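Local coordinates for protein methyl-coenzyme M reductase I beta subunit (Methanosarcina barkeri, PDB 1E6Y) that forms part of the nickel-cofactor enzyme that releases methane from methyl-coenzyme M, with coenzyme B as reductant, in the last step of methanogenesis, at residues E[36-40]-E[113-117]. Sequence-based numbering, arbitrary orientation.
Sequences MDTKR and PKSRI
Pro-113 meets the guanidinium of Arg-40 loosely, its CA 4.3 Å from Arg-40 NH1; its rigid ring packs on the loop residues Asp-95 to Thr-97, just before the helix begins. The carbonyls of Ser-112 and Asp-96 hold NH1, while NE and NH2 both grip OD1 of Asp-37 in a salt bridge, in the guanidinium plane but tilted out of the carboxylate plane; the NE bond, 2.9 Å to OD1, is the straighter at 164°. Arginine suits this place because its donors, spread round one flat group, tie helix 29-40 to two carbonyls and a carboxylate at once. Lys-114, extended beyond CG, lays its methylenes across Met-36, whose CG sits a tight 3.4 Å from Lys-114 CE. The long aliphatic chain covers the thioether while a water links its ammonium end, weakly, to Asp-37 OD1. Ile-117 packs against Met-36, Lys-39 and Arg-40. With CG of Met-36 anti to N (chi1 174°) and the unbranched, flexible chain bent twice beyond it, SD comes to 3.7 Å from Ile-117 CB. Were Met-36 an alanine, the Lys-114 chain and Ile-117 CB would probably face a gap. The branched isoleucine also sets Ile-117 CG1 3.6 Å from Arg-40 CB and CG2 against Lys-39 CE. Lys-39 packs its methylenes here while NZ bonds to Gly-120 O of the second subunit; a water lies between NZ and Ile-117 O. The contact thus packs helix 29-40 on short helix 114-118, beside the sheet where their adjoining strands, 41-45 and 107-111, run antiparallel, with helix 125-141 against Ile-117 and helix 420-423 against Asp-37.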
ATOM      1  N   MET E  36      23.481  -7.504  15.871  1.00 10.28           N
ATOM      2  CA  MET E  36      22.683  -7.846  17.047  1.00 11.08           C
ATOM      3  C   MET E  36      22.357  -6.621  17.903  1.00 11.16           C
ATOM      4  O   MET E  36      21.213  -6.440  18.321  1.00 10.63           O
ATOM      5  CB  MET E  36      23.410  -8.892  17.896  1.00 11.82           C
ATOM      6  CG  MET E  36      22.727  -9.206  19.218  1.00 13.03           C
ATOM      7  SD  MET E  36      21.029  -9.810  19.046  1.00 14.77           S
ATOM      8  CE  MET E  36      21.329 -11.482  18.476  1.00 13.89           C
ATOM      9  N   ASP E  37      23.355  -5.780  18.155  1.00 10.85           N
ATOM     10  CA  ASP E  37      23.150  -4.573  18.948  1.00 11.50           C
ATOM     11  C   ASP E  37      22.239  -3.577  18.240  1.00 10.76           C
ATOM     12  O   ASP E  37      21.437  -2.899  18.878  1.00 10.64           O
ATOM     13  CB  ASP E  37      24.491  -3.912  19.274  1.00 12.44           C
ATOM     14  CG  ASP E  37      25.261  -4.654  20.356  1.00 15.10           C
ATOM     15  OD1 ASP E  37      24.737  -5.644  20.912  1.00 15.87           O
ATOM     16  OD2 ASP E  37      26.410  -4.251  20.641  1.00 15.48           O
ATOM     17  N   THR E  38      22.347  -3.521  16.916  1.00 10.10           N
ATOM     18  CA  THR E  38      21.468  -2.683  16.107  1.00  9.39           C
ATOM     19  C   THR E  38      20.034  -3.203  16.161  1.00  9.23           C
ATOM     20  O   THR E  38      19.089  -2.428  16.314  1.00  9.47           O
ATOM     21  CB  THR E  38      21.943  -2.643  14.642  1.00  9.54           C
ATOM     22  OG1 THR E  38      23.276  -2.119  14.593  1.00  9.73           O
ATOM     23  CG2 THR E  38      21.032  -1.761  13.800  1.00  9.86           C
ATOM     24  N   LYS E  39      19.882  -4.523  16.098  1.00  8.67           N
ATOM     25  CA  LYS E  39      18.562  -5.138  16.161  1.00  8.94           C
ATOM     26  C   LYS E  39      17.906  -4.957  17.529  1.00  9.29           C
ATOM     27  O   LYS E  39      16.719  -4.642  17.610  1.00  9.21           O
ATOM     28  CB  LYS E  39      18.647  -6.631  15.828  1.00  8.97           C
ATOM     29  CG  LYS E  39      18.962  -6.929  14.367  1.00  8.57           C
ATOM     30  CD  LYS E  39      19.101  -8.424  14.126  1.00  7.77           C
ATOM     31  CE  LYS E  39      17.765  -9.139  14.247  1.00  8.88           C
ATOM     32  NZ  LYS E  39      17.886 -10.588  13.916  1.00  8.67           N
ATOM     33  N   ARG E  40      18.681  -5.116  18.602  1.00  9.19           N
ATOM     34  CA  ARG E  40      18.071  -5.230  19.932  1.00  9.46           C
ATOM     35  C   ARG E  40      17.965  -3.919  20.671  1.00  9.80           C
ATOM     36  O   ARG E  40      17.439  -3.872  21.795  1.00  9.11           O
ATOM     37  CB  ARG E  40      18.893  -6.238  20.759  1.00 10.44           C
ATOM     38  CG  ARG E  40      20.193  -5.656  21.304  1.00 11.32           C
ATOM     39  CD  ARG E  40      21.080  -6.767  21.860  1.00 12.59           C
ATOM     40  NE  ARG E  40      22.332  -6.312  22.429  1.00 14.21           N
ATOM     41  CZ  ARG E  40      22.658  -6.094  23.697  1.00 15.37           C
ATOM     42  NH1 ARG E  40      21.792  -6.298  24.690  1.00 14.63           N
ATOM     43  NH2 ARG E  40      23.887  -5.676  24.018  1.00 15.96           N
ATOM     44  N   PRO E 113      17.819  -7.863  25.855  1.00 11.13           N
ATOM     45  CA  PRO E 113      18.698  -9.036  25.830  1.00 11.35           C
ATOM     46  C   PRO E 113      18.643  -9.740  24.476  1.00 11.77           C
ATOM     47  O   PRO E 113      17.611  -9.716  23.804  1.00 11.34           O
ATOM     48  CB  PRO E 113      18.144  -9.919  26.946  1.00 11.35           C
ATOM     49  CG  PRO E 113      16.698  -9.533  27.033  1.00 10.67           C
ATOM     50  CD  PRO E 113      16.675  -8.055  26.766  1.00 10.70           C
ATOM     51  N   LYS E 114      19.752 -10.360  24.085  1.00 12.59           N
ATOM     52  CA  LYS E 114      19.832 -11.094  22.823  1.00 13.27           C
ATOM     53  C   LYS E 114      18.728 -12.135  22.682  1.00 12.97           C
ATOM     54  O   LYS E 114      18.274 -12.417  21.577  1.00 12.23           O
ATOM     55  CB  LYS E 114      21.198 -11.775  22.683  1.00 16.19           C
ATOM     56  CG  LYS E 114      22.284 -10.843  22.193  1.00 19.75           C
ATOM     57  CD  LYS E 114      23.666 -11.465  22.283  1.00 21.73           C
ATOM     58  CE  LYS E 114      24.703 -10.524  21.675  1.00 23.47           C
ATOM     59  NZ  LYS E 114      26.111 -10.873  22.020  1.00 24.70           N
ATOM     60  N   SER E 115      18.257 -12.651  23.814  1.00 11.39           N
ATOM     61  CA  SER E 115      17.203 -13.657  23.825  1.00 10.99           C
ATOM     62  C   SER E 115      15.918 -13.205  23.124  1.00 10.41           C
ATOM     63  O   SER E 115      15.221 -14.027  22.528  1.00 10.41           O
ATOM     64  CB  SER E 115      16.886 -14.081  25.264  1.00 10.72           C
ATOM     65  OG  SER E 115      16.465 -12.978  26.048  1.00 10.93           O
ATOM     66  N   ARG E 116      15.602 -11.910  23.188  1.00 10.50           N
ATOM     67  CA  ARG E 116      14.394 -11.411  22.514  1.00  9.94           C
ATOM     68  C   ARG E 116      14.569 -11.419  20.998  1.00 10.20           C
ATOM     69  O   ARG E 116      13.607 -11.699  20.280  1.00 10.25           O
ATOM     70  CB  ARG E 116      14.011 -10.022  23.011  1.00  9.81           C
ATOM     71  CG  ARG E 116      13.649  -9.982  24.492  1.00  8.87           C
ATOM     72  CD  ARG E 116      13.032  -8.653  24.884  1.00  8.60           C
ATOM     73  NE  ARG E 116      12.625  -8.587  26.290  1.00 10.61           N
ATOM     74  CZ  ARG E 116      11.518  -9.151  26.787  1.00  9.81           C
ATOM     75  NH1 ARG E 116      11.290  -8.987  28.095  1.00 11.01           N
ATOM     76  NH2 ARG E 116      10.679  -9.848  26.057  1.00 10.24           N
ATOM     77  N   ILE E 117      15.794 -11.198  20.530  1.00 10.38           N
ATOM     78  CA  ILE E 117      16.100 -11.265  19.109  1.00 10.80           C
ATOM     79  C   ILE E 117      16.188 -12.724  18.648  1.00 10.82           C
ATOM     80  O   ILE E 117      15.688 -13.077  17.577  1.00 10.47           O
ATOM     81  CB  ILE E 117      17.429 -10.526  18.805  1.00 11.14           C
ATOM     82  CG1 ILE E 117      17.256  -9.028  19.074  1.00 11.62           C
ATOM     83  CG2 ILE E 117      17.873 -10.775  17.367  1.00 11.79           C
ATOM     84  CD1 ILE E 117      16.088  -8.387  18.328  1.00 11.92           C
TER
HETATM   85  O   HOH W   1      26.428  -8.076  20.693  1.00 31.52           O
HETATM   86  O   HOH W   2      15.595 -11.932  15.022  1.00  9.45           O